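Local coordinates for protein beta-catenin homolog sys-1 (Caenorhabditis elegans, PDB 3C2G) that acts as a transcription coregulator in the Wnt signalling asymmetry pathway, binding the TCF factor POP-1 directly and activating or repressing its target genes, at residues Val572-Leu577 and Asn610-Arg615; Cys551-Leu556 and Pro592-Leu597; Thr564-Val569 and Ser603-Ala608. One frame throughout, in Å; residues are numbered along the deposited sequence.

Overall arrangement
All three contacts lie in the C-terminal part of the armadillo domain, between about 42 and 48 Å from the centre of the chain, and their centres are about 11 Å apart in every pairing. Contacts 1 and 3 join the same two helices, 563-579 and 603-613: contact 3 near their N-terminal ends, contact 1 further on. Contact 2 brings helix 591-598, which precedes helix 603-613, against the 3-10 segment 552-556. The first segments run in the order 551-556, 564-569, 572-577, and the second segments follow in the same order, 592-597, 603-608, 610-615. Each pairing therefore interleaves with the others, so the last helices of the armadillo superhelix form one continuous packed end.

Contact 1 (Val572-Leu577 and Asn610-Arg615); sequences VCDKIL and NSLLSR
In the last helices of the armadillo superhelix, a two-pronged salt bridge joins helix 563-579 to segment 610-615, on and just beyond helix 603-613. Arg615 meets Asp574 side-on with two nitrogens: NE donates to Asp574 OD1 at 2.8 Å, and NH2 of Arg615 to Asp574 OD2 at 3.0 Å. Both carboxylate oxygens lie in or close to the guanidinium plane, yet the donors stand above the carboxylate plane, the two planes being 51° apart. CG of Asp574, anti to the backbone N (chi1 -169°), is directed toward the other segment, and the bend of Arg615 at chi2 (-89°) turns its CD toward Leu577 CB. Beside the ion pair runs an apolar seam in which Leu577 CD1 touches Leu612 CD1 and Cys573 CB lies 3.8 Å from Leu612 CD1. Leu612 also packs on Leu594 of helix 591-598, and Cys573 on Pro552. An alanine in place of Arg615 would take away the methylene that packs on Leu577 CB and would probably leave the carboxylate of Asp574 without its charged mate. That methylene, CD, belongs to a chain that slides past Leu577 in the opposite direction and sets Arg615 CD 3.8 Å from Leu577 CB.

Contact 2 (Cys551-Leu556 and Pro592-Leu597); sequences CPLNLL and PMLEGL
With CG anti to the backbone N in both Leu553 (chi1 -170°) and the selenomethionine Met593 (chi1 -169°), the two side chains project between the 3-10 segment 552-556 and helix 591-598. Further bends at chi2 and chi3 of Met593 turn its CE to 3.9 Å from Leu553 CD1, the two side chains sliding past each other in opposite directions. The other methyl of Leu553 serves a second neighbour: its CD2 meets Leu594 CD2 at 3.9 Å, and there the side chains cross at about a right angle. Leu556, one 3-10 turn later, has its CB 4.1 Å from Met593 SE, while the selenium lies 3.7 Å from the carbonyl O of Leu556. Leu556 CD1 and Leu597 CD1, 4.0 Å apart, extend the contact one helical turn beyond Met593. The nearest CA atoms, those of Leu553 and Leu594, are 8.6 Å apart. No hydrogen bond crosses between the segments; apart from the approach of Met593 SE to the Leu556 carbonyl O, the contact is between apolar side chains. Around this apolar patch, Leu556 packs on Val569 and Leu594 on Leu570, both of helix 563-579, while Leu594 also touches Leu613, and Leu597 touches Ala609, on helix 603-613.

Contact 3 (Thr564-Val569 and Ser603-Ala608); sequences TFIHNV and SDIAKA
The short helical segments 564-569 and 603-608 run nearly parallel, their N-to-C directions 23° apart and their axes 9.3 Å apart at closest approach, with His567 and Ile605 nearest in backbone register at a CA-CA distance of 5.3 Å. On the buried side, Ile566 and Ile605 meet through their branch methyls, CG2 of Ile566 lying 3.9 Å from CG2 of Ile605. Each CG2 is anti to its own backbone N, which directs the two methyls toward each other, the side chains crossing obliquely. Ile605 CD1 also approaches Ile566 CG2, at 4.0 Å, so one methyl of Ile566 rests against two branches of its partner. Nearer the solvent, His567 has CG anti to the backbone N (chi1 180°), and its imidazole extends to the backbone of the other helix. The carbonyl O of Asp604 lies in the ring plane at its edge, 3.8 Å from His567 ND1. CE1 of His567 packs on Asp604 CB, also at 3.8 Å, and CB of Ala608 approaches the ring obliquely. No hydrogen bond spans the interface, and the contacts made are van der Waals packing. Ile566 continues onto Leu556, whereas Ile605 and Ala608 reach Leu570 one turn on in helix 563-579. Near-parallel packing of two helices separated in the chain by the short helices 583-586 and 591-598, with aliphatic side chains buried between them, is consistent with the side-by-side stacking of helices along an armadillo superhelix.

Contact 1 (Val572-Leu577 and Asn610-Arg615)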
ATOM      1  N   VAL A 572      24.673  18.833  27.140  1.00 37.19           N
ATOM      2  CA  VAL A 572      24.704  17.500  27.721  1.00 36.55           C
ATOM      3  C   VAL A 572      26.125  17.142  28.149  1.00 37.10           C
ATOM      4  O   VAL A 572      26.324  16.549  29.210  1.00 36.17           O
ATOM      5  CB  VAL A 572      24.079  16.394  26.794  1.00 36.58           C
ATOM      6  CG1 VAL A 572      25.050  15.913  25.722  1.00 33.94           C
ATOM      7  CG2 VAL A 572      23.631  15.210  27.621  1.00 35.32           C
ATOM      8  N   CYS A 573      27.099  17.518  27.321  1.00 37.35           N
ATOM      9  CA  CYS A 573      28.496  17.262  27.624  1.00 38.72           C
ATOM     10  C   CYS A 573      28.908  17.970  28.909  1.00 38.88           C
ATOM     11  O   CYS A 573      29.520  17.360  29.785  1.00 39.18           O
ATOM     12  CB  CYS A 573      29.390  17.698  26.469  1.00 38.66           C
ATOM     13  SG  CYS A 573      29.408  16.542  25.102  1.00 43.71           S
ATOM     14  N   ASP A 574      28.539  19.242  29.020  1.00 39.41           N
ATOM     15  CA  ASP A 574      28.870  20.036  30.182  1.00 40.74           C
ATOM     16  C   ASP A 574      28.248  19.459  31.443  1.00 40.61           C
ATOM     17  O   ASP A 574      28.898  19.403  32.485  1.00 41.52           O
ATOM     18  CB  ASP A 574      28.438  21.489  29.990  1.00 41.85           C
ATOM     19  CG  ASP A 574      29.007  22.405  31.056  1.00 44.60           C
ATOM     20  OD1 ASP A 574      30.243  22.628  31.058  1.00 46.68           O
ATOM     21  OD2 ASP A 574      28.218  22.887  31.901  1.00 47.72           O
ATOM     22  N   LYS A 575      27.001  19.016  31.347  1.00 40.22           N
ATOM     23  CA  LYS A 575      26.322  18.404  32.482  1.00 40.08           C
ATOM     24  C   LYS A 575      26.906  17.041  32.865  1.00 40.20           C
ATOM     25  O   LYS A 575      26.907  16.673  34.048  1.00 40.41           O
ATOM     26  CB  LYS A 575      24.821  18.296  32.214  1.00 40.34           C
ATOM     27  CG  LYS A 575      24.092  19.624  32.298  1.00 40.67           C
ATOM     28  CD  LYS A 575      22.632  19.467  31.947  1.00 42.65           C
ATOM     29  CE  LYS A 575      21.885  20.797  32.018  1.00 43.17           C
ATOM     30  NZ  LYS A 575      21.837  21.342  33.406  1.00 45.05           N
ATOM     31  N   ILE A 576      27.405  16.292  31.883  1.00 39.54           N
ATOM     32  CA  ILE A 576      28.075  15.025  32.192  1.00 39.21           C
ATOM     33  C   ILE A 576      29.377  15.277  32.976  1.00 39.54           C
ATOM     34  O   ILE A 576      29.689  14.554  33.926  1.00 38.37           O
ATOM     35  CB  ILE A 576      28.348  14.155  30.926  1.00 38.58           C
ATOM     36  CG1 ILE A 576      27.048  13.612  30.337  1.00 36.43           C
ATOM     37  CG2 ILE A 576      29.258  12.975  31.258  1.00 37.19           C
ATOM     38  CD1 ILE A 576      27.179  13.189  28.895  1.00 31.27           C
ATOM     39  N   LEU A 577      30.115  16.312  32.584  1.00 40.29           N
ATOM     40  CA  LEU A 577      31.408  16.596  33.198  1.00 41.51           C
ATOM     41  C   LEU A 577      31.282  17.246  34.569  1.00 43.28           C
ATOM     42  O   LEU A 577      32.187  17.127  35.391  1.00 44.06           O
ATOM     43  CB  LEU A 577      32.289  17.424  32.267  1.00 40.85           C
ATOM     44  CG  LEU A 577      32.628  16.710  30.958  1.00 40.16           C
ATOM     45  CD1 LEU A 577      33.472  17.575  30.048  1.00 38.56           C
ATOM     46  CD2 LEU A 577      33.327  15.383  31.229  1.00 40.17           C
ATOM     47  N   ASN A 610      32.084  27.851  25.806  1.00 60.80           N
ATOM     48  CA  ASN A 610      33.180  28.165  26.730  1.00 60.75           C
ATOM     49  C   ASN A 610      32.992  27.628  28.142  1.00 59.88           C
ATOM     50  O   ASN A 610      33.975  27.335  28.832  1.00 60.30           O
ATOM     51  CB  ASN A 610      33.624  29.646  26.694  1.00 61.52           C
ATOM     52  CG  ASN A 610      32.467  30.621  26.747  1.00 63.70           C
ATOM     53  OD1 ASN A 610      31.691  30.637  27.706  1.00 66.54           O
ATOM     54  ND2 ASN A 610      32.361  31.467  25.724  1.00 63.36           N
ATOM     55  N   SER A 611      31.740  27.436  28.551  1.00 58.74           N
ATOM     56  CA  SER A 611      31.462  26.702  29.790  1.00 57.84           C
ATOM     57  C   SER A 611      32.009  25.277  29.695  1.00 57.20           C
ATOM     58  O   SER A 611      32.606  24.779  30.644  1.00 57.27           O
ATOM     59  CB  SER A 611      29.966  26.662  30.090  1.00 57.82           C
ATOM     60  OG  SER A 611      29.380  27.939  29.951  1.00 58.59           O
ATOM     61  N   LEU A 612      31.808  24.637  28.543  1.00 56.50           N
ATOM     62  CA  LEU A 612      32.333  23.295  28.295  1.00 56.26           C
ATOM     63  C   LEU A 612      33.856  23.297  28.129  1.00 56.90           C
ATOM     64  O   LEU A 612      34.534  22.373  28.584  1.00 56.28           O
ATOM     65  CB  LEU A 612      31.649  22.649  27.080  1.00 55.66           C
ATOM     66  CG  LEU A 612      32.069  21.243  26.621  1.00 55.36           C
ATOM     67  CD1 LEU A 612      31.921  20.200  27.720  1.00 53.29           C
ATOM     68  CD2 LEU A 612      31.288  20.826  25.400  1.00 55.17           C
ATOM     69  N   LEU A 613      34.385  24.338  27.486  1.00 58.00           N
ATOM     70  CA  LEU A 613      35.839  24.487  27.287  1.00 59.09           C
ATOM     71  C   LEU A 613      36.649  24.440  28.596  1.00 59.46           C
ATOM     72  O   LEU A 613      37.685  23.768  28.671  1.00 59.85           O
ATOM     73  CB  LEU A 613      36.140  25.781  26.526  1.00 58.99           C
ATOM     74  CG  LEU A 613      37.521  25.966  25.893  1.00 59.86           C
ATOM     75  CD1 LEU A 613      37.761  24.971  24.754  1.00 58.83           C
ATOM     76  CD2 LEU A 613      37.685  27.405  25.395  1.00 59.11           C
ATOM     77  N   SER A 614      36.157  25.126  29.625  1.00 59.68           N
ATOM     78  CA  SER A 614      36.854  25.203  30.909  1.00 60.44           C
ATOM     79  C   SER A 614      37.000  23.860  31.635  1.00 60.50           C
ATOM     80  O   SER A 614      37.746  23.759  32.606  1.00 60.47           O
ATOM     81  CB  SER A 614      36.175  26.222  31.830  1.00 60.61           C
ATOM     82  OG  SER A 614      34.946  25.719  32.331  1.00 61.70           O
ATOM     83  N   ARG A 615      36.289  22.838  31.168  1.00 60.85           N
ATOM     84  CA  ARG A 615      36.329  21.514  31.798  1.00 61.10           C
ATOM     85  C   ARG A 615      37.603  20.737  31.465  1.00 61.66           C
ATOM     86  O   ARG A 615      38.045  19.888  32.248  1.00 61.88           O
ATOM     87  CB  ARG A 615      35.120  20.671  31.381  1.00 60.97           C
ATOM     88  CG  ARG A 615      33.764  21.311  31.605  1.00 59.98           C
ATOM     89  CD  ARG A 615      33.206  21.017  32.970  1.00 58.21           C
ATOM     90  NE  ARG A 615      31.832  21.495  33.077  1.00 58.34           N
ATOM     91  CZ  ARG A 615      31.164  21.605  34.220  1.00 58.60           C
ATOM     92  NH1 ARG A 615      31.747  21.273  35.364  1.00 59.37           N
ATOM     93  NH2 ARG A 615      29.913  22.047  34.217  1.00 57.81           N
TER

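Contact 2 (Cys551-Leu556 and Pro592-Leu597)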
ATOM      1  N   CYS A 551      32.284  10.332  23.975  1.00 46.78           N
ATOM      2  CA  CYS A 551      32.145  11.787  23.879  1.00 45.63           C
ATOM      3  C   CYS A 551      31.143  12.279  22.830  1.00 44.25           C
ATOM      4  O   CYS A 551      31.434  12.232  21.637  1.00 43.69           O
ATOM      5  CB  CYS A 551      33.503  12.404  23.564  1.00 46.12           C
ATOM      6  SG  CYS A 551      33.466  14.198  23.689  1.00 48.48           S
ATOM      7  N   PRO A 552      29.969  12.769  23.269  1.00 43.67           N
ATOM      8  CA  PRO A 552      28.962  13.274  22.326  1.00 43.46           C
ATOM      9  C   PRO A 552      29.478  14.415  21.452  1.00 43.69           C
ATOM     10  O   PRO A 552      29.048  14.545  20.311  1.00 43.53           O
ATOM     11  CB  PRO A 552      27.832  13.764  23.237  1.00 42.87           C
ATOM     12  CG  PRO A 552      28.017  13.000  24.506  1.00 43.59           C
ATOM     13  CD  PRO A 552      29.500  12.865  24.664  1.00 43.62           C
ATOM     14  N   LEU A 553      30.412  15.211  21.974  1.00 44.13           N
ATOM     15  CA  LEU A 553      31.002  16.309  21.209  1.00 44.93           C
ATOM     16  C   LEU A 553      31.491  15.872  19.830  1.00 45.13           C
ATOM     17  O   LEU A 553      31.394  16.631  18.863  1.00 44.86           O
ATOM     18  CB  LEU A 553      32.120  17.009  21.995  1.00 44.70           C
ATOM     19  CG  LEU A 553      32.666  18.332  21.423  1.00 46.22           C
ATOM     20  CD1 LEU A 553      31.544  19.325  21.038  1.00 45.38           C
ATOM     21  CD2 LEU A 553      33.655  19.000  22.375  1.00 45.48           C
ATOM     22  N   ASN A 554      31.973  14.634  19.739  1.00 46.02           N
ATOM     23  CA  ASN A 554      32.442  14.064  18.473  1.00 46.86           C
ATOM     24  C   ASN A 554      31.339  13.898  17.407  1.00 46.89           C
ATOM     25  O   ASN A 554      31.634  13.682  16.233  1.00 46.73           O
ATOM     26  CB  ASN A 554      33.182  12.739  18.724  1.00 47.06           C
ATOM     27  CG  ASN A 554      34.494  12.928  19.492  1.00 49.88           C
ATOM     28  OD1 ASN A 554      35.181  13.942  19.347  1.00 51.40           O
ATOM     29  ND2 ASN A 554      34.844  11.942  20.315  1.00 53.26           N
ATOM     30  N   LEU A 555      30.077  14.003  17.825  1.00 47.09           N
ATOM     31  CA  LEU A 555      28.939  14.048  16.899  1.00 47.70           C
ATOM     32  C   LEU A 555      28.962  15.298  16.011  1.00 49.16           C
ATOM     33  O   LEU A 555      28.286  15.353  14.987  1.00 48.61           O
ATOM     34  CB  LEU A 555      27.630  14.037  17.684  1.00 46.41           C
ATOM     35  CG  LEU A 555      26.768  12.798  17.920  1.00 44.33           C
ATOM     36  CD1 LEU A 555      27.485  11.468  17.708  1.00 41.72           C
ATOM     37  CD2 LEU A 555      26.202  12.888  19.332  1.00 41.36           C
ATOM     38  N   LEU A 556      29.726  16.302  16.427  1.00 51.66           N
ATOM     39  CA  LEU A 556      29.756  17.588  15.740  1.00 54.15           C
ATOM     40  C   LEU A 556      30.920  17.692  14.781  1.00 56.94           C
ATOM     41  O   LEU A 556      31.068  18.704  14.104  1.00 57.64           O
ATOM     42  CB  LEU A 556      29.843  18.737  16.739  1.00 53.15           C
ATOM     43  CG  LEU A 556      28.724  18.945  17.755  1.00 51.08           C
ATOM     44  CD1 LEU A 556      28.972  20.255  18.488  1.00 48.70           C
ATOM     45  CD2 LEU A 556      27.361  18.946  17.098  1.00 48.39           C
ATOM     46  N   PRO A 592      40.204  22.788  18.684  1.00 61.43           N
ATOM     47  CA  PRO A 592      40.028  24.024  17.907  1.00 62.50           C
ATOM     48  C   PRO A 592      38.604  24.213  17.396  1.00 63.53           C
ATOM     49  O   PRO A 592      38.130  25.347  17.299  1.00 63.44           O
ATOM     50  CB  PRO A 592      40.989  23.844  16.723  1.00 62.48           C
ATOM     51  CG  PRO A 592      41.987  22.859  17.190  1.00 62.60           C
ATOM     52  CD  PRO A 592      41.222  21.914  18.068  1.00 61.64           C
HETATM   53  N   MSE A 593      37.930  23.115  17.079  1.00 64.84           N
HETATM   54  CA  MSE A 593      36.527  23.185  16.696  1.00 67.63           C
HETATM   55  C   MSE A 593      35.642  23.723  17.824  1.00 64.77           C
HETATM   56  O   MSE A 593      34.744  24.529  17.584  1.00 64.75           O
HETATM   57  CB  MSE A 593      36.024  21.826  16.240  1.00 67.08           C
HETATM   58  CG  MSE A 593      34.674  21.905  15.581  1.00 70.79           C
HETATM   59 SE   MSE A 593      33.471  20.551  16.275  1.00 77.70          SE
HETATM   60  CE  MSE A 593      33.202  21.211  18.096  1.00 74.02           C
ATOM     61  N   LEU A 594      35.901  23.278  19.048  1.00 63.24           N
ATOM     62  CA  LEU A 594      35.147  23.748  20.203  1.00 61.80           C
ATOM     63  C   LEU A 594      35.433  25.225  20.492  1.00 61.98           C
ATOM     64  O   LEU A 594      34.539  25.961  20.902  1.00 61.25           O
ATOM     65  CB  LEU A 594      35.432  22.875  21.432  1.00 61.47           C
ATOM     66  CG  LEU A 594      34.784  23.223  22.776  1.00 59.51           C
ATOM     67  CD1 LEU A 594      33.269  23.245  22.682  1.00 57.18           C
ATOM     68  CD2 LEU A 594      35.235  22.242  23.833  1.00 60.35           C
ATOM     69  N   GLU A 595      36.677  25.649  20.272  1.00 62.49           N
ATOM     70  CA  GLU A 595      37.049  27.054  20.449  1.00 63.00           C
ATOM     71  C   GLU A 595      36.316  27.903  19.418  1.00 63.25           C
ATOM     72  O   GLU A 595      35.773  28.958  19.750  1.00 62.95           O
ATOM     73  CB  GLU A 595      38.566  27.254  20.351  1.00 62.97           C
ATOM     74  N   GLY A 596      36.281  27.413  18.180  1.00 63.66           N
ATOM     75  CA  GLY A 596      35.479  28.018  17.119  1.00 64.86           C
ATOM     76  C   GLY A 596      34.048  28.308  17.543  1.00 66.13           C
ATOM     77  O   GLY A 596      33.515  29.380  17.244  1.00 66.61           O
ATOM     78  N   LEU A 597      33.432  27.364  18.258  1.00 66.94           N
ATOM     79  CA  LEU A 597      32.043  27.500  18.709  1.00 67.61           C
ATOM     80  C   LEU A 597      31.824  28.590  19.767  1.00 68.62           C
ATOM     81  O   LEU A 597      30.709  29.088  19.929  1.00 68.62           O
ATOM     82  CB  LEU A 597      31.493  26.153  19.186  1.00 67.36           C
ATOM     83  CG  LEU A 597      31.139  25.128  18.099  1.00 66.86           C
ATOM     84  CD1 LEU A 597      30.682  23.833  18.734  1.00 66.31           C
ATOM     85  CD2 LEU A 597      30.077  25.656  17.136  1.00 65.79           C
TER

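Contact 3 (Thr564-Val569 and Ser603-Ala608)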
ATOM      1  N   THR A 564      19.979  23.676  17.252  1.00 55.67           N
ATOM      2  CA  THR A 564      19.420  23.067  18.446  1.00 52.87           C
ATOM      3  C   THR A 564      20.164  21.775  18.816  1.00 50.57           C
ATOM      4  O   THR A 564      20.244  21.413  19.988  1.00 50.19           O
ATOM      5  CB  THR A 564      17.893  22.819  18.286  1.00 53.35           C
ATOM      6  OG1 THR A 564      17.378  22.172  19.455  1.00 53.62           O
ATOM      7  CG2 THR A 564      17.590  21.951  17.058  1.00 53.82           C
ATOM      8  N   PHE A 565      20.709  21.095  17.809  1.00 47.87           N
ATOM      9  CA  PHE A 565      21.485  19.874  18.018  1.00 45.48           C
ATOM     10  C   PHE A 565      22.840  20.201  18.643  1.00 44.54           C
ATOM     11  O   PHE A 565      23.248  19.558  19.607  1.00 44.76           O
ATOM     12  CB  PHE A 565      21.648  19.102  16.701  1.00 44.38           C
ATOM     13  CG  PHE A 565      22.464  17.839  16.821  1.00 42.39           C
ATOM     14  CD1 PHE A 565      22.130  16.854  17.749  1.00 41.71           C
ATOM     15  CD2 PHE A 565      23.559  17.624  15.985  1.00 41.30           C
ATOM     16  CE1 PHE A 565      22.883  15.675  17.850  1.00 40.40           C
ATOM     17  CE2 PHE A 565      24.318  16.456  16.077  1.00 40.51           C
ATOM     18  CZ  PHE A 565      23.978  15.481  17.013  1.00 41.42           C
ATOM     19  N   ILE A 566      23.509  21.211  18.090  1.00 42.95           N
ATOM     20  CA  ILE A 566      24.773  21.726  18.606  1.00 41.59           C
ATOM     21  C   ILE A 566      24.635  22.158  20.066  1.00 40.82           C
ATOM     22  O   ILE A 566      25.441  21.773  20.928  1.00 40.10           O
ATOM     23  CB  ILE A 566      25.259  22.928  17.753  1.00 41.75           C
ATOM     24  CG1 ILE A 566      25.565  22.478  16.318  1.00 41.16           C
ATOM     25  CG2 ILE A 566      26.472  23.614  18.398  1.00 40.16           C
ATOM     26  CD1 ILE A 566      25.838  23.622  15.354  1.00 41.88           C
ATOM     27  N   HIS A 567      23.611  22.957  20.336  1.00 39.98           N
ATOM     28  CA  HIS A 567      23.370  23.444  21.679  1.00 39.44           C
ATOM     29  C   HIS A 567      23.136  22.269  22.616  1.00 39.19           C
ATOM     30  O   HIS A 567      23.646  22.265  23.740  1.00 39.61           O
ATOM     31  CB  HIS A 567      22.179  24.401  21.713  1.00 39.47           C
ATOM     32  CG  HIS A 567      21.876  24.939  23.078  1.00 39.83           C
ATOM     33  ND1 HIS A 567      22.669  25.881  23.701  1.00 39.18           N
ATOM     34  CD2 HIS A 567      20.867  24.670  23.939  1.00 40.78           C
ATOM     35  CE1 HIS A 567      22.165  26.164  24.889  1.00 40.23           C
ATOM     36  NE2 HIS A 567      21.071  25.442  25.059  1.00 41.51           N
ATOM     37  N   ASN A 568      22.384  21.271  22.148  1.00 37.77           N
ATOM     38  CA  ASN A 568      22.066  20.107  22.977  1.00 37.03           C
ATOM     39  C   ASN A 568      23.319  19.297  23.306  1.00 36.33           C
ATOM     40  O   ASN A 568      23.528  18.853  24.439  1.00 35.06           O
ATOM     41  CB  ASN A 568      20.996  19.235  22.306  1.00 36.38           C
ATOM     42  CG  ASN A 568      19.585  19.737  22.570  1.00 37.01           C
ATOM     43  OD1 ASN A 568      19.364  20.605  23.418  1.00 39.70           O
ATOM     44  ND2 ASN A 568      18.627  19.187  21.858  1.00 35.90           N
ATOM     45  N   VAL A 569      24.156  19.132  22.292  1.00 36.14           N
ATOM     46  CA  VAL A 569      25.392  18.395  22.429  1.00 35.95           C
ATOM     47  C   VAL A 569      26.311  19.098  23.416  1.00 35.93           C
ATOM     48  O   VAL A 569      26.887  18.455  24.286  1.00 36.41           O
ATOM     49  CB  VAL A 569      26.051  18.184  21.063  1.00 35.54           C
ATOM     50  CG1 VAL A 569      27.532  17.935  21.202  1.00 35.63           C
ATOM     51  CG2 VAL A 569      25.364  17.022  20.339  1.00 34.65           C
ATOM     52  N   SER A 603      24.166  33.182  20.628  1.00 72.18           N
ATOM     53  CA  SER A 603      24.689  33.478  21.960  1.00 71.57           C
ATOM     54  C   SER A 603      24.563  32.309  22.943  1.00 70.87           C
ATOM     55  O   SER A 603      25.407  32.149  23.831  1.00 70.81           O
ATOM     56  CB  SER A 603      24.020  34.733  22.531  1.00 71.83           C
ATOM     57  OG  SER A 603      22.617  34.714  22.323  1.00 71.62           O
ATOM     58  N   ASP A 604      23.507  31.508  22.791  1.00 69.99           N
ATOM     59  CA  ASP A 604      23.317  30.317  23.623  1.00 69.26           C
ATOM     60  C   ASP A 604      24.431  29.302  23.369  1.00 67.83           C
ATOM     61  O   ASP A 604      25.059  28.805  24.312  1.00 67.61           O
ATOM     62  CB  ASP A 604      21.942  29.686  23.373  1.00 69.81           C
ATOM     63  CG  ASP A 604      20.807  30.469  24.018  1.00 72.17           C
ATOM     64  OD1 ASP A 604      20.998  30.990  25.142  1.00 74.61           O
ATOM     65  OD2 ASP A 604      19.714  30.550  23.410  1.00 73.09           O
ATOM     66  N   ILE A 605      24.679  29.023  22.091  1.00 66.04           N
ATOM     67  CA  ILE A 605      25.757  28.134  21.680  1.00 64.57           C
ATOM     68  C   ILE A 605      27.096  28.629  22.217  1.00 64.36           C
ATOM     69  O   ILE A 605      27.829  27.873  22.857  1.00 64.47           O
ATOM     70  CB  ILE A 605      25.806  27.955  20.142  1.00 64.20           C
ATOM     71  CG1 ILE A 605      24.556  27.209  19.660  1.00 63.75           C
ATOM     72  CG2 ILE A 605      27.073  27.215  19.715  1.00 63.10           C
ATOM     73  CD1 ILE A 605      24.450  27.047  18.148  1.00 64.26           C
ATOM     74  N   ALA A 606      27.396  29.905  21.981  1.00 63.95           N
ATOM     75  CA  ALA A 606      28.649  30.503  22.442  1.00 63.28           C
ATOM     76  C   ALA A 606      28.841  30.369  23.956  1.00 62.92           C
ATOM     77  O   ALA A 606      29.933  30.032  24.418  1.00 62.88           O
ATOM     78  CB  ALA A 606      28.728  31.957  22.012  1.00 63.54           C
ATOM     79  N   LYS A 607      27.780  30.610  24.722  1.00 62.79           N
ATOM     80  CA  LYS A 607      27.840  30.488  26.182  1.00 62.71           C
ATOM     81  C   LYS A 607      28.115  29.053  26.639  1.00 62.44           C
ATOM     82  O   LYS A 607      28.912  28.830  27.551  1.00 62.66           O
ATOM     83  CB  LYS A 607      26.556  31.019  26.834  1.00 62.96           C
ATOM     84  N   ALA A 608      27.455  28.087  26.000  1.00 61.82           N
ATOM     85  CA  ALA A 608      27.639  26.673  26.332  1.00 61.04           C
ATOM     86  C   ALA A 608      29.055  26.216  25.997  1.00 60.50           C
ATOM     87  O   ALA A 608      29.693  25.503  26.779  1.00 59.64           O
ATOM     88  CB  ALA A 608      26.626  25.830  25.595  1.00 60.93           C
TER